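Local atomic coordinates of kelch domain-containing protein (Colletotrichum graminicola M1.001, PDB entry 5C86), a protein that oxidises alcohols, probably to aldehydes with reduction of oxygen, as a copper-binding member of the AA5 galactose oxidase and glyoxal oxidase family. Residues A[43-49]-A[64-70]; A[92-97]-A[108-114]. Numbering follows the deposited sequence.

Contact 1: A[43-49]-A[64-70]; sequences GNGKTYT and VQNTQHD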
ATOM      1  N   GLY A  43       3.880  -7.183 -23.116  1.00 19.79           N
ATOM      2  CA  GLY A  43       5.034  -7.366 -22.277  1.00 20.14           C
ATOM      3  C   GLY A  43       6.203  -8.075 -22.985  1.00 23.30           C
ATOM      4  O   GLY A  43       6.149  -8.429 -24.168  1.00 22.87           O
ATOM      5  N   ASN A  44       7.251  -8.297 -22.233  1.00 22.41           N
ATOM      6  CA  ASN A  44       8.489  -8.908 -22.724  1.00 21.75           C
ATOM      7  C   ASN A  44       8.748 -10.259 -22.076  1.00 22.52           C
ATOM      8  O   ASN A  44       9.906 -10.724 -22.146  1.00 25.96           O
ATOM      9  CB  ASN A  44       9.641  -7.959 -22.513  1.00 22.58           C
ATOM     10  CG  ASN A  44      10.786  -8.132 -23.535  1.00 27.31           C
ATOM     11  OD1 ASN A  44      10.569  -8.714 -24.590  1.00 27.86           O
ATOM     12  ND2 ASN A  44      11.954  -7.599 -23.241  1.00 26.69           N
ATOM     13  N   GLY A  45       7.727 -10.908 -21.489  1.00 22.14           N
ATOM     14  CA  GLY A  45       7.767 -12.211 -20.860  1.00 23.08           C
ATOM     15  C   GLY A  45       8.708 -12.353 -19.645  1.00 24.54           C
ATOM     16  O   GLY A  45       9.152 -13.418 -19.330  1.00 23.26           O
ATOM     17  N   LYS A  46       9.057 -11.231 -19.018  1.00 24.39           N
ATOM     18  CA  LYS A  46      10.056 -11.221 -17.951  1.00 24.29           C
ATOM     19  C   LYS A  46       9.945  -9.883 -17.248  1.00 20.86           C
ATOM     20  O   LYS A  46       9.317  -8.970 -17.772  1.00 19.50           O
ATOM     21  CB  LYS A  46      11.484 -11.443 -18.557  1.00 22.26           C
ATOM     22  CG  LYS A  46      12.029 -10.276 -19.334  1.00 22.34           C
ATOM     23  CD  LYS A  46      13.206 -10.759 -20.242  1.00 26.67           C
ATOM     24  CE  LYS A  46      13.966  -9.566 -20.759  1.00 30.27           C
ATOM     25  NZ  LYS A  46      15.086  -9.975 -21.687  1.00 34.61           N
ATOM     26  N   THR A  47      10.587  -9.778 -16.088  1.00 19.01           N
ATOM     27  CA  THR A  47      10.683  -8.492 -15.381  1.00 17.49           C
ATOM     28  C   THR A  47      12.053  -8.172 -14.874  1.00 17.67           C
ATOM     29  O   THR A  47      12.680  -9.074 -14.239  1.00 19.85           O
ATOM     30  CB  THR A  47       9.680  -8.492 -14.150  1.00 18.59           C
ATOM     31  OG1 THR A  47       8.408  -8.989 -14.508  1.00 18.04           O
ATOM     32  CG2 THR A  47       9.608  -7.106 -13.528  1.00 17.34           C
ATOM     33  N   TYR A  48      12.450  -6.945 -15.062  1.00 16.11           N
ATOM     34  CA  TYR A  48      13.623  -6.330 -14.481  1.00 17.69           C
ATOM     35  C   TYR A  48      13.293  -5.805 -13.078  1.00 21.40           C
ATOM     36  O   TYR A  48      12.319  -5.101 -12.912  1.00 19.28           O
ATOM     37  CB  TYR A  48      14.191  -5.221 -15.313  1.00 20.36           C
ATOM     38  CG  TYR A  48      14.950  -5.757 -16.501  1.00 27.09           C
ATOM     39  CD1 TYR A  48      14.290  -6.052 -17.693  1.00 28.00           C
ATOM     40  CD2 TYR A  48      16.340  -5.972 -16.413  1.00 31.02           C
ATOM     41  CE1 TYR A  48      15.027  -6.521 -18.815  1.00 34.82           C
ATOM     42  CE2 TYR A  48      17.062  -6.453 -17.504  1.00 34.22           C
ATOM     43  CZ  TYR A  48      16.396  -6.710 -18.694  1.00 37.72           C
ATOM     44  OH  TYR A  48      17.094  -7.199 -19.785  1.00 40.02           O
ATOM     45  N   THR A  49      14.210  -6.058 -12.133  1.00 19.43           N
ATOM     46  CA  THR A  49      14.073  -5.619 -10.716  1.00 18.35           C
ATOM     47  C   THR A  49      15.352  -5.059 -10.243  1.00 19.97           C
ATOM     48  O   THR A  49      16.464  -5.364 -10.796  1.00 19.42           O
ATOM     49  CB  THR A  49      13.549  -6.699  -9.781  1.00 18.86           C
ATOM     50  OG1 THR A  49      14.622  -7.613  -9.429  1.00 18.60           O
ATOM     51  CG2 THR A  49      12.378  -7.457 -10.318  1.00 17.42           C
ATOM     52  N   VAL A  64      17.063  -9.659 -14.385  1.00 22.48           N
ATOM     53  CA  VAL A  64      15.908 -10.343 -14.779  1.00 23.06           C
ATOM     54  C   VAL A  64      15.487 -11.341 -13.733  1.00 25.35           C
ATOM     55  O   VAL A  64      15.810 -12.537 -13.734  1.00 24.40           O
ATOM     56  CB  VAL A  64      15.984 -10.972 -16.211  1.00 25.23           C
ATOM     57  CG1 VAL A  64      14.680 -11.702 -16.512  1.00 25.37           C
ATOM     58  CG2 VAL A  64      16.250  -9.910 -17.223  1.00 28.53           C
ATOM     59  N   GLN A  65      14.726 -10.847 -12.750  1.00 21.12           N
ATOM     60  CA  GLN A  65      14.524 -11.655 -11.567  1.00 18.80           C
ATOM     61  C   GLN A  65      13.339 -12.529 -11.767  1.00 18.30           C
ATOM     62  O   GLN A  65      13.177 -13.510 -11.067  1.00 20.58           O
ATOM     63  CB  GLN A  65      14.307 -10.759 -10.310  1.00 19.39           C
ATOM     64  CG  GLN A  65      14.522 -11.545  -9.037  1.00 18.99           C
ATOM     65  CD  GLN A  65      14.106 -10.781  -7.806  1.00 19.99           C
ATOM     66  OE1 GLN A  65      13.744  -9.581  -7.895  1.00 21.46           O
ATOM     67  NE2 GLN A  65      14.196 -11.435  -6.641  1.00 20.54           N
ATOM     68  N   ASN A  66      12.459 -12.177 -12.747  1.00 20.03           N
ATOM     69  CA  ASN A  66      11.360 -12.992 -13.087  1.00 20.01           C
ATOM     70  C   ASN A  66      11.471 -13.310 -14.593  1.00 21.52           C
ATOM     71  O   ASN A  66      11.436 -12.408 -15.403  1.00 20.51           O
ATOM     72  CB  ASN A  66      10.001 -12.279 -12.821  1.00 18.88           C
ATOM     73  CG  ASN A  66       8.859 -13.225 -12.923  1.00 19.63           C
ATOM     74  OD1 ASN A  66       8.900 -14.207 -13.696  1.00 21.14           O
ATOM     75  ND2 ASN A  66       7.829 -13.045 -12.124  1.00 18.95           N
ATOM     76  N   THR A  67      11.678 -14.601 -14.885  1.00 23.12           N
ATOM     77  CA  THR A  67      11.953 -15.029 -16.281  1.00 24.75           C
ATOM     78  C   THR A  67      10.744 -15.462 -17.045  1.00 24.20           C
ATOM     79  O   THR A  67      10.902 -15.790 -18.246  1.00 26.41           O
ATOM     80  CB  THR A  67      12.953 -16.270 -16.261  1.00 22.95           C
ATOM     81  OG1 THR A  67      12.302 -17.469 -15.756  1.00 25.58           O
ATOM     82  CG2 THR A  67      14.202 -15.871 -15.573  1.00 24.88           C
ATOM     83  N   GLN A  68       9.571 -15.540 -16.428  1.00 23.36           N
ATOM     84  CA  GLN A  68       8.326 -16.025 -17.009  1.00 23.26           C
ATOM     85  C   GLN A  68       7.132 -15.026 -17.114  1.00 24.91           C
ATOM     86  O   GLN A  68       6.164 -15.304 -17.795  1.00 27.66           O
ATOM     87  CB  GLN A  68       7.808 -17.215 -16.227  1.00 25.88           C
ATOM     88  CG  GLN A  68       8.759 -18.436 -16.311  1.00 32.97           C
ATOM     89  CD  GLN A  68       8.227 -19.723 -15.658  1.00 35.63           C
ATOM     90  OE1 GLN A  68       7.100 -20.197 -15.908  1.00 37.93           O
ATOM     91  NE2 GLN A  68       9.049 -20.294 -14.783  1.00 34.10           N
ATOM     92  N   HIS A  69       7.185 -13.934 -16.333  1.00 22.21           N
ATOM     93  CA  HIS A  69       6.036 -13.009 -16.111  1.00 21.28           C
ATOM     94  C   HIS A  69       6.619 -11.635 -16.204  1.00 18.77           C
ATOM     95  O   HIS A  69       7.631 -11.310 -15.533  1.00 17.13           O
ATOM     96  CB  HIS A  69       5.470 -13.349 -14.722  1.00 18.30           C
ATOM     97  CG  HIS A  69       4.261 -12.597 -14.280  1.00 19.95           C
ATOM     98  ND1 HIS A  69       3.625 -12.957 -13.100  1.00 18.77           N
ATOM     99  CD2 HIS A  69       3.558 -11.562 -14.796  1.00 18.15           C
ATOM    100  CE1 HIS A  69       2.597 -12.154 -12.895  1.00 17.99           C
ATOM    101  NE2 HIS A  69       2.491 -11.349 -13.928  1.00 19.22           N
ATOM    102  N   ASP A  70       6.023 -10.803 -17.098  1.00 17.24           N
ATOM    103  CA  ASP A  70       6.271  -9.370 -17.132  1.00 17.55           C
ATOM    104  C   ASP A  70       5.228  -8.731 -16.212  1.00 17.61           C
ATOM    105  O   ASP A  70       4.016  -8.769 -16.504  1.00 17.29           O
ATOM    106  CB  ASP A  70       6.026  -8.792 -18.566  1.00 16.78           C
ATOM    107  CG  ASP A  70       6.465  -7.368 -18.682  1.00 22.07           C
ATOM    108  OD1 ASP A  70       6.251  -6.604 -17.674  1.00 16.68           O
ATOM    109  OD2 ASP A  70       7.017  -6.895 -19.694  1.00 18.51           O
TER
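The outer edge of one blade of the Kelch propeller is formed here, where strands 47-52 and 63-66 pair as an antiparallel beta hairpin distorted by a classic bulge. Gln65 and Asn66 both face Thr47. Thr47 N donates to Asn66 O (2.8 Å), while Thr47 O receives only weak bonds from Gln65 N (3.1 Å) and Asn66 N (3.5 Å). The next pair, Tyr48 with Val64, is non-hydrogen-bonded; Val64 CG2 lies over the face of the Tyr48 ring, 3.7 Å from its centroid, in a CH-pi contact. Beside the bulge, Thr49 OG1 donates to Gln65 OE1 (2.6 Å), and Gln65 NE2 continues to the backbone of Glu104 and Ser106.

Beyond the strands the chain turns back: Asn66 OD1 accepts from Gln68 N (3.1 Å), an Asx turn, and the returning His69 O takes a hydrogen bond from Thr47 OG1 (2.7 Å). Asp70 OD2 then accepts from Asn44 N (2.9 Å), as well as from Gly34 N. The backbone of Gly43 comes so close to Asp70 (CA to OD2 3.3 Å) that there is no room for a CB, and its positive phi also favours glycine. The Asp70 side chain is about 10 Å from those of Tyr120 and His423, which bind copper in this protein, although the metal is absent from this apo model. The outer hairpin of a blade, whose last strand leads on to the first strand of the next (75-78), is the connection characteristic of a beta-propeller.

Contact 2: A[92-97]-A[108-114]; sequences AAKTSV and WTPLSNM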
ATOM      1  N   ALA A  92      -0.844 -11.439 -18.616  1.00 18.20           N
ATOM      2  CA  ALA A  92      -2.099 -11.246 -17.989  1.00 17.44           C
ATOM      3  C   ALA A  92      -2.723 -12.381 -17.190  1.00 17.48           C
ATOM      4  O   ALA A  92      -3.557 -12.178 -16.328  1.00 17.27           O
ATOM      5  CB  ALA A  92      -3.099 -10.684 -19.014  1.00 19.63           C
ATOM      6  N   ALA A  93      -2.313 -13.616 -17.497  1.00 16.71           N
ATOM      7  CA  ALA A  93      -2.926 -14.733 -16.803  1.00 17.61           C
ATOM      8  C   ALA A  93      -2.040 -15.170 -15.584  1.00 16.21           C
ATOM      9  O   ALA A  93      -2.532 -15.973 -14.792  1.00 21.18           O
ATOM     10  CB  ALA A  93      -3.059 -15.953 -17.770  1.00 19.76           C
ATOM     11  N   LYS A  94      -0.790 -14.697 -15.499  1.00 17.58           N
ATOM     12  CA  LYS A  94       0.265 -15.300 -14.628  1.00 17.19           C
ATOM     13  C   LYS A  94       0.155 -14.865 -13.160  1.00 18.24           C
ATOM     14  O   LYS A  94      -0.315 -13.758 -12.822  1.00 17.81           O
ATOM     15  CB  LYS A  94       1.651 -15.042 -15.149  1.00 19.23           C
ATOM     16  CG  LYS A  94       1.759 -15.697 -16.571  1.00 22.83           C
ATOM     17  CD  LYS A  94       3.120 -16.038 -16.980  1.00 27.74           C
ATOM     18  CE  LYS A  94       3.065 -17.147 -18.045  1.00 30.59           C
ATOM     19  NZ  LYS A  94       4.393 -17.184 -18.636  1.00 37.40           N
ATOM     20  N   THR A  95       0.500 -15.776 -12.293  1.00 17.98           N
ATOM     21  CA  THR A  95       0.703 -15.499 -10.823  1.00 17.17           C
ATOM     22  C   THR A  95       2.160 -15.862 -10.522  1.00 18.81           C
ATOM     23  O   THR A  95       2.614 -16.980 -10.866  1.00 18.54           O
ATOM     24  CB  THR A  95      -0.238 -16.298  -9.968  1.00 16.98           C
ATOM     25  OG1 THR A  95      -1.596 -16.042 -10.305  1.00 19.20           O
ATOM     26  CG2 THR A  95      -0.110 -15.865  -8.508  1.00 17.18           C
ATOM     27  N   SER A  96       2.947 -14.949  -9.993  1.00 15.23           N
ATOM     28  CA  SER A  96       4.257 -15.191  -9.534  1.00 15.84           C
ATOM     29  C   SER A  96       4.445 -14.893  -8.037  1.00 16.64           C
ATOM     30  O   SER A  96       3.686 -14.064  -7.501  1.00 16.54           O
ATOM     31  CB  SER A  96       5.211 -14.385 -10.218  1.00 16.24           C
ATOM     32  OG  SER A  96       5.204 -14.579 -11.647  1.00 18.76           O
ATOM     33  N   VAL A  97       5.474 -15.480  -7.427  1.00 17.00           N
ATOM     34  CA  VAL A  97       5.715 -15.339  -5.991  1.00 15.85           C
ATOM     35  C   VAL A  97       7.185 -15.104  -5.750  1.00 17.96           C
ATOM     36  O   VAL A  97       8.054 -15.739  -6.372  1.00 18.18           O
ATOM     37  CB  VAL A  97       5.026 -16.413  -5.163  1.00 17.35           C
ATOM     38  CG1 VAL A  97       5.602 -17.808  -5.392  1.00 18.13           C
ATOM     39  CG2 VAL A  97       5.121 -16.061  -3.675  1.00 16.77           C
ATOM     40  N   TRP A 108      11.750 -15.190  -8.952  1.00 18.86           N
ATOM     41  CA  TRP A 108      10.313 -15.273  -8.746  1.00 19.63           C
ATOM     42  C   TRP A 108       9.894 -16.610  -9.272  1.00 21.70           C
ATOM     43  O   TRP A 108      10.392 -17.055 -10.350  1.00 26.13           O
ATOM     44  CB  TRP A 108       9.599 -14.176  -9.527  1.00 19.41           C
ATOM     45  CG  TRP A 108       9.837 -12.776  -8.946  1.00 17.19           C
ATOM     46  CD1 TRP A 108      10.929 -12.015  -8.983  1.00 19.33           C
ATOM     47  CD2 TRP A 108       8.844 -12.028  -8.180  1.00 16.37           C
ATOM     48  NE1 TRP A 108      10.713 -10.808  -8.294  1.00 18.71           N
ATOM     49  CE2 TRP A 108       9.432 -10.833  -7.821  1.00 16.84           C
ATOM     50  CE3 TRP A 108       7.550 -12.294  -7.810  1.00 16.49           C
ATOM     51  CZ2 TRP A 108       8.753  -9.865  -7.057  1.00 15.82           C
ATOM     52  CZ3 TRP A 108       6.887 -11.370  -7.114  1.00 17.65           C
ATOM     53  CH2 TRP A 108       7.486 -10.180  -6.736  1.00 15.83           C
ATOM     54  N   THR A 109       8.989 -17.265  -8.641  1.00 20.77           N
ATOM     55  CA  THR A 109       8.519 -18.559  -9.157  1.00 21.25           C
ATOM     56  C   THR A 109       7.035 -18.565  -9.484  1.00 24.05           C
ATOM     57  O   THR A 109       6.257 -17.772  -8.962  1.00 21.00           O
ATOM     58  CB  THR A 109       8.887 -19.633  -8.129  1.00 23.28           C
ATOM     59  OG1 THR A 109       8.111 -19.461  -6.914  1.00 22.76           O
ATOM     60  CG2 THR A 109      10.382 -19.622  -7.863  1.00 26.90           C
ATOM     61  N   PRO A 110       6.540 -19.512 -10.294  1.00 20.57           N
ATOM     62  CA  PRO A 110       5.177 -19.487 -10.676  1.00 18.93           C
ATOM     63  C   PRO A 110       4.252 -20.105  -9.715  1.00 20.06           C
ATOM     64  O   PRO A 110       4.566 -21.068  -9.034  1.00 22.11           O
ATOM     65  CB  PRO A 110       5.158 -20.329 -12.011  1.00 22.87           C
ATOM     66  CG  PRO A 110       6.287 -21.234 -11.810  1.00 25.23           C
ATOM     67  CD  PRO A 110       7.342 -20.416 -11.149  1.00 24.95           C
ATOM     68  N   LEU A 111       3.081 -19.537  -9.635  1.00 19.48           N
ATOM     69  CA  LEU A 111       1.919 -20.101  -9.049  1.00 18.12           C
ATOM     70  C   LEU A 111       0.893 -20.363 -10.105  1.00 18.07           C
ATOM     71  O   LEU A 111       1.154 -20.087 -11.268  1.00 19.90           O
ATOM     72  CB  LEU A 111       1.397 -19.213  -7.891  1.00 20.80           C
ATOM     73  CG  LEU A 111       2.340 -19.015  -6.678  1.00 20.82           C
ATOM     74  CD1 LEU A 111       1.689 -18.102  -5.630  1.00 19.00           C
ATOM     75  CD2 LEU A 111       2.654 -20.323  -5.993  1.00 21.02           C
ATOM     76  N   SER A 112      -0.276 -20.855  -9.708  1.00 18.24           N
ATOM     77  CA  SER A 112      -1.341 -21.199 -10.648  1.00 20.68           C
ATOM     78  C   SER A 112      -1.765 -19.945 -11.397  1.00 24.34           C
ATOM     79  O   SER A 112      -1.916 -18.878 -10.770  1.00 19.51           O
ATOM     80  CB  SER A 112      -2.482 -21.802  -9.897  1.00 24.37           C
ATOM     81  OG  SER A 112      -3.629 -22.140 -10.704  1.00 29.27           O
ATOM     82  N   ASN A 113      -2.050 -20.061 -12.712  1.00 19.23           N
ATOM     83  CA  ASN A 113      -2.660 -18.976 -13.439  1.00 19.46           C
ATOM     84  C   ASN A 113      -4.008 -18.622 -12.845  1.00 17.11           C
ATOM     85  O   ASN A 113      -4.772 -19.402 -12.395  1.00 17.81           O
ATOM     86  CB  ASN A 113      -2.928 -19.452 -14.914  1.00 19.45           C
ATOM     87  CG  ASN A 113      -1.733 -19.568 -15.730  1.00 21.63           C
ATOM     88  OD1 ASN A 113      -0.626 -19.186 -15.455  1.00 20.80           O
ATOM     89  ND2 ASN A 113      -1.979 -20.159 -16.908  1.00 28.74           N
ATOM     90  N   MET A 114      -4.370 -17.330 -12.902  1.00 17.96           N
ATOM     91  CA  MET A 114      -5.727 -16.890 -12.592  1.00 17.64           C
ATOM     92  C   MET A 114      -6.792 -17.481 -13.530  1.00 17.23           C
ATOM     93  O   MET A 114      -6.415 -17.878 -14.659  1.00 19.10           O
ATOM     94  CB  MET A 114      -5.815 -15.345 -12.619  1.00 18.56           C
ATOM     95  CG  MET A 114      -5.117 -14.645 -11.438  1.00 17.79           C
ATOM     96  SD  MET A 114      -5.197 -12.843 -11.625  1.00 17.34           S
ATOM     97  CE  MET A 114      -4.181 -12.477 -13.002  1.00 17.66           C
TER
HETATM   98  O   HOH W   1       1.114 -18.370 -13.418  1.00 18.66           O
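This is an antiparallel strand pairing at the outer edge of a four-stranded propeller blade, joining strands 95-98 and 109-111 of a beta hairpin. Val97 and Thr109 exchange two backbone bonds, Val97 N to Thr109 O and Thr109 N to Val97 O, both 2.9 Å, and Leu111 N donates to Thr95 O (2.9 Å). At Thr95 a water takes the place of a direct return bond: it accepts from Thr95 N at 2.9 Å and lies 2.8 Å from both Leu111 O and Asn113 OD1. Thr95 OG1 also donates to Ser112 O (2.9 Å), and beyond the strands Met114 N donates to Ala93 O (3.0 Å). Val97 CG1 packs on Leu111 CG (3.7 Å), on the sheet face they share with Thr95 and Thr109. Strand 109-111 is outermost in the sheet, whereas 95-98 has strand 84-87 on its other side; Leu111 and Met114 reach strand 147-150 of the following blade.

Contacts 1 and 2 come in series along the chain and occupy equivalent places in successive blades of the Kelch propeller: each pairs the third and fourth strands of its blade. Their centres are 12 Å apart, on the same side of the chain's centre, and the two touch directly. His69 ND1 and Ser96 OG are 2.7 Å apart, as are Gln68 O and Lys94 NZ, both probable hydrogen bonds; Asn66 ND2 packs 3.3 Å from Trp108 CB. The end of strand 63-66 and the turn after it therefore rest on strand 95-98 of the next blade and on residues flanking its two outer strands, joining neighbouring sheets. Asp70 and Ala92 each come within about 10 Å, side chain to side chain, of the copper-binding Tyr120.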